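PDB 3FHF: N-glycosylase/DNA lyase from Methanocaldococcus jannaschii, which belongs to the helix-hairpin-helix superfamily of DNA repair glycosylases and lyases and is built mainly of helices. Local coordinates for residues A[36-41]-A[108-114]; A[45-49]-A[70-74]. All coordinates share one frame; numbering follows the deposited sequence.

Contact 1: A[36-41]-A[108-114]; sequences FKNKSN and NIKDIVE
The amide of Asn41 and the carboxylate of Asp111 meet with their planes 76° apart, so that Asn41 ND2 comes down on Asp111 OD2 from above the carboxylate plane, at 2.8 Å, with OD2 in turn lying a little out of the amide plane. A third flat group, the Phe36 ring, has Lys39 CD over the centre of one face, 3.5 Å above it, and Trp44 of helix 41-54 packs edge-to-face with the same ring. Beyond its ND2 bond, Asn41 also spends its side-chain oxygen on the start of helix 109-115. Asn41 OD1 takes the N-H of Asp111 at 3.2 Å on an in-plane lone pair, a fairly straight bond of 160°, and is only weakly bonded to Lys110 N. One amide thus reads both the backbone and the side chain of Asp111, which fixes its rotation.

Lys110 supplies the second tie. Its CG stands anti to the backbone N and the chain runs fully extended, carrying the ammonium into the loop. There NZ gives hydrogen bonds of 2.6 Å to both Lys37 O and Lys39 O; it reaches Lys39 O in the carbonyl plane but sits above that of Lys37, 63° out. The aliphatic part of Lys110 rests against Trp44. On the exposed side, Lys37 NZ forms a salt bridge of 2.6 Å with Glu114 OE2, met on the syn side. Because Lys37 NZ and Lys110 NZ are 4.4 Å apart, Glu114 probably offsets some of their mutual repulsion.

The example illustrates how a surface loop is fastened to a helix: a lysine grips loop carbonyls, while Asn41, first residue of helix 41-54 and far off in sequence, accepts backbone N-H groups of the first turn of helix 109-115, one weakly. In this all-helical glycosylase fold it ties the link between helices 22-34 and 41-54 to helix 109-115.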
# COMPACT_ATOMS: atom_id res chain seq x y z
N PHE A 36 -3.95 13.94 -2.98
CA PHE A 36 -3.47 14.16 -1.62
C PHE A 36 -2.45 15.29 -1.55
O PHE A 36 -2.18 15.83 -0.48
CB PHE A 36 -2.88 12.87 -1.03
CG PHE A 36 -3.91 12.01 -0.36
CD1 PHE A 36 -4.09 12.09 1.02
CD2 PHE A 36 -4.74 11.19 -1.11
CE1 PHE A 36 -5.10 11.35 1.64
CE2 PHE A 36 -5.75 10.45 -0.49
CZ PHE A 36 -5.93 10.53 0.88
N LYS A 37 -1.87 15.65 -2.69
CA LYS A 37 -0.90 16.74 -2.69
C LYS A 37 -1.61 18.01 -2.20
O LYS A 37 -0.97 18.91 -1.66
CB LYS A 37 -0.33 16.95 -4.10
CG LYS A 37 1.00 17.69 -4.11
CD LYS A 37 0.85 19.14 -3.71
CE LYS A 37 2.16 19.74 -3.23
NZ LYS A 37 2.52 19.21 -1.88
N ASN A 38 -2.92 18.06 -2.37
CA ASN A 38 -3.70 19.22 -1.95
C ASN A 38 -4.43 19.04 -0.62
O ASN A 38 -5.02 19.98 -0.10
CB ASN A 38 -4.72 19.58 -3.03
CG ASN A 38 -4.07 19.88 -4.36
OD1 ASN A 38 -3.14 20.69 -4.43
ND2 ASN A 38 -4.55 19.24 -5.42
N LYS A 39 -4.39 17.83 -0.06
CA LYS A 39 -5.06 17.57 1.21
C LYS A 39 -4.19 17.96 2.41
O LYS A 39 -2.98 18.11 2.28
CB LYS A 39 -5.46 16.09 1.29
CG LYS A 39 -6.58 15.72 0.33
CD LYS A 39 -6.96 14.25 0.45
CE LYS A 39 -8.18 13.91 -0.40
NZ LYS A 39 -7.99 14.35 -1.81
N SER A 40 -4.82 18.11 3.56
CA SER A 40 -4.13 18.52 4.79
C SER A 40 -3.38 17.42 5.52
O SER A 40 -3.55 16.23 5.25
CB SER A 40 -5.14 19.12 5.75
OG SER A 40 -5.94 18.09 6.31
N ASN A 41 -2.55 17.84 6.48
CA ASN A 41 -1.78 16.92 7.30
C ASN A 41 -2.71 15.91 7.95
O ASN A 41 -2.38 14.74 8.07
CB ASN A 41 -1.04 17.67 8.42
CG ASN A 41 0.32 18.18 7.99
OD1 ASN A 41 1.22 17.39 7.70
ND2 ASN A 41 0.47 19.49 7.96
N ASN A 108 1.83 15.64 11.79
CA ASN A 108 2.00 16.52 10.64
C ASN A 108 2.83 15.73 9.64
O ASN A 108 3.85 16.19 9.13
CB ASN A 108 2.71 17.80 11.07
CG ASN A 108 4.10 17.55 11.63
OD1 ASN A 108 4.31 16.60 12.40
ND2 ASN A 108 5.05 18.41 11.28
N ILE A 109 2.36 14.51 9.36
CA ILE A 109 3.04 13.58 8.47
C ILE A 109 3.25 14.07 7.04
O ILE A 109 4.20 13.67 6.38
CB ILE A 109 2.30 12.20 8.50
CG1 ILE A 109 3.22 11.10 7.96
CG2 ILE A 109 0.99 12.26 7.71
CD1 ILE A 109 4.51 10.94 8.76
N LYS A 110 2.37 14.94 6.54
CA LYS A 110 2.55 15.44 5.18
C LYS A 110 3.80 16.33 5.10
O LYS A 110 4.63 16.16 4.22
CB LYS A 110 1.32 16.22 4.72
CG LYS A 110 1.46 16.79 3.31
CD LYS A 110 0.21 17.53 2.86
CE LYS A 110 0.41 18.14 1.47
NZ LYS A 110 -0.81 18.83 0.97
N ASP A 111 3.92 17.28 6.03
CA ASP A 111 5.08 18.16 6.03
C ASP A 111 6.38 17.38 6.20
O ASP A 111 7.39 17.71 5.58
CB ASP A 111 4.97 19.20 7.14
CG ASP A 111 3.71 20.03 7.03
OD1 ASP A 111 3.34 20.39 5.89
OD2 ASP A 111 3.10 20.32 8.08
N ILE A 112 6.36 16.35 7.04
CA ILE A 112 7.54 15.53 7.26
C ILE A 112 7.91 14.77 5.99
O ILE A 112 9.05 14.82 5.53
CB ILE A 112 7.30 14.48 8.38
CG1 ILE A 112 7.11 15.18 9.72
CG2 ILE A 112 8.49 13.52 8.44
CD1 ILE A 112 6.60 14.26 10.83
N VAL A 113 6.93 14.05 5.43
CA VAL A 113 7.17 13.27 4.21
C VAL A 113 7.65 14.12 3.03
O VAL A 113 8.57 13.72 2.31
CB VAL A 113 5.89 12.48 3.80
CG1 VAL A 113 6.02 11.93 2.39
CG2 VAL A 113 5.66 11.33 4.78
N GLU A 114 7.05 15.28 2.83
CA GLU A 114 7.45 16.13 1.71
C GLU A 114 8.80 16.82 1.90
O GLU A 114 9.39 17.32 0.95
CB GLU A 114 6.37 17.17 1.41
CG GLU A 114 5.01 16.58 1.10
CD GLU A 114 4.07 17.57 0.44
OE1 GLU A 114 3.93 18.71 0.95
OE2 GLU A 114 3.46 17.20 -0.59

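Contact 2: A[45-49]-A[70-74]; sequences FKELC and GDGFL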
# COMPACT_ATOMS: atom_id res chain seq x y z
N PHE A 45 -2.61 11.83 7.77
CA PHE A 45 -2.49 10.99 8.96
C PHE A 45 -3.56 9.89 8.97
O PHE A 45 -3.31 8.78 9.46
CB PHE A 45 -2.60 11.81 10.25
CG PHE A 45 -2.28 11.02 11.49
CD1 PHE A 45 -0.97 10.63 11.75
CD2 PHE A 45 -3.29 10.60 12.35
CE1 PHE A 45 -0.67 9.83 12.85
CE2 PHE A 45 -3.00 9.80 13.46
CZ PHE A 45 -1.68 9.41 13.71
N LYS A 46 -4.75 10.21 8.47
CA LYS A 46 -5.83 9.23 8.41
C LYS A 46 -5.46 8.10 7.46
O LYS A 46 -5.82 6.95 7.69
CB LYS A 46 -7.14 9.86 7.94
CG LYS A 46 -8.03 10.45 9.03
CD LYS A 46 -7.48 11.74 9.58
CE LYS A 46 -8.57 12.52 10.31
NZ LYS A 46 -8.09 13.86 10.75
N GLU A 47 -4.77 8.43 6.37
CA GLU A 47 -4.36 7.40 5.41
C GLU A 47 -3.26 6.54 6.01
O GLU A 47 -3.16 5.35 5.70
CB GLU A 47 -3.87 8.02 4.11
CG GLU A 47 -4.98 8.53 3.23
CD GLU A 47 -5.97 7.44 2.86
OE1 GLU A 47 -5.58 6.47 2.17
OE2 GLU A 47 -7.14 7.56 3.25
N LEU A 48 -2.43 7.14 6.85
CA LEU A 48 -1.36 6.39 7.49
C LEU A 48 -1.99 5.36 8.42
O LEU A 48 -1.52 4.23 8.52
CB LEU A 48 -0.47 7.33 8.31
CG LEU A 48 0.69 6.66 9.05
CD1 LEU A 48 1.71 6.12 8.05
CD2 LEU A 48 1.35 7.66 9.97
N CYS A 49 -3.08 5.75 9.08
CA CYS A 49 -3.79 4.86 9.98
C CYS A 49 -4.49 3.76 9.21
O CYS A 49 -4.58 2.63 9.69
CB CYS A 49 -4.78 5.66 10.83
SG CYS A 49 -3.96 6.75 12.01
N GLY A 70 -12.64 8.42 11.51
CA GLY A 70 -12.22 9.71 10.99
C GLY A 70 -11.32 10.52 11.91
O GLY A 70 -10.20 10.10 12.23
N ASP A 71 -11.80 11.69 12.32
CA ASP A 71 -11.03 12.57 13.20
C ASP A 71 -10.57 11.87 14.47
O ASP A 71 -9.60 12.28 15.10
CB ASP A 71 -11.87 13.80 13.56
CG ASP A 71 -11.30 14.58 14.73
OD1 ASP A 71 -11.45 14.11 15.88
OD2 ASP A 71 -10.70 15.65 14.51
N GLY A 72 -11.26 10.79 14.84
CA GLY A 72 -10.91 10.05 16.03
C GLY A 72 -9.50 9.48 16.06
O GLY A 72 -8.98 9.15 17.13
N PHE A 73 -8.88 9.33 14.89
CA PHE A 73 -7.52 8.80 14.84
C PHE A 73 -6.56 9.79 15.51
O PHE A 73 -5.46 9.42 15.92
CB PHE A 73 -7.10 8.56 13.38
CG PHE A 73 -7.68 7.31 12.77
CD1 PHE A 73 -8.24 7.34 11.49
CD2 PHE A 73 -7.64 6.10 13.45
CE1 PHE A 73 -8.75 6.18 10.91
CE2 PHE A 73 -8.14 4.93 12.88
CZ PHE A 73 -8.70 4.97 11.60
N LEU A 74 -7.00 11.03 15.63
CA LEU A 74 -6.19 12.08 16.24
C LEU A 74 -6.68 12.55 17.61
O LEU A 74 -5.88 13.02 18.42
CB LEU A 74 -6.12 13.30 15.32
CG LEU A 74 -5.27 13.19 14.06
CD1 LEU A 74 -5.55 14.35 13.13
CD2 LEU A 74 -3.80 13.16 14.46
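Phe45 and Leu74 open a helix-to-helix packing contact in which helix 41-54 of this helix-hairpin-helix enzyme lies against the short helix 72-75 and the turn leading into it. Phe45, first along the segment, has CG anti to the backbone N (chi1 -171°) and extends its ring towards Leu74, whose CD2 comes within 3.4 Å of Phe45 CD2. The two side chains cross obliquely. At its edge, close to the ring plane, the same phenyl meets a backbone oxygen, with Phe45 CE2 3.5 Å from Phe73 O. That carbonyl has a stronger partner, a hydrogen bond from NE of Arg104, a residue that also packs on Phe45.

Lys46, next in sequence, works through its methylenes. The chain kinks at chi2 (74°) and then straightens, which lays it along the turn: Lys46 CG lies in the plane of the Phe73 ring, 4.0 Å from CD1 at the ring edge, and Lys46 CE lies 3.5 Å from Gly70 O. Gly70, with its positive phi, is the residue where the chain leaves helix 59-69. Farther out, Lys46 NZ comes to 3.5 Å from Leu74 CD1, the two side chains crossing at about a right angle. The carboxylate of Asp71 does not touch the ammonium; its OD1 is engaged by Thr75 OG1, although the two opposite charges may still attract weakly.

One turn after Phe45 comes Cys49, which faces Phe73 alongside Ile100 of helix 93-103. Its sulfur makes an oblique sulfur-aromatic contact with the Phe73 ring, with Cys49 SG 3.8 Å from Phe73 CG. The beta carbon approaches more squarely than the sulfur does, in a CH-pi contact: Cys49 CB sits 3.7 Å from the centroid of the Phe73 ring and only 4° off its normal.

Overall arrangement
Helix 41-54 is the element common to both contacts: its first residue, Asn41, takes part in contact 1, and residues 45-49, a turn further along, form one side of contact 2. The contact centres lie about 13 Å apart, on the same side of the chain's centre, and along the sequence the segments of contact 2 fall between those of contact 1. They also touch directly. Phe36 CZ packs against Glu47 CG at 3.2 Å, and Ile109 CG2 comes to 3.6 Å from Phe45 N. The two differ in character: contact 1 is polar and at the surface, whereas contact 2 is largely apolar and partly buried.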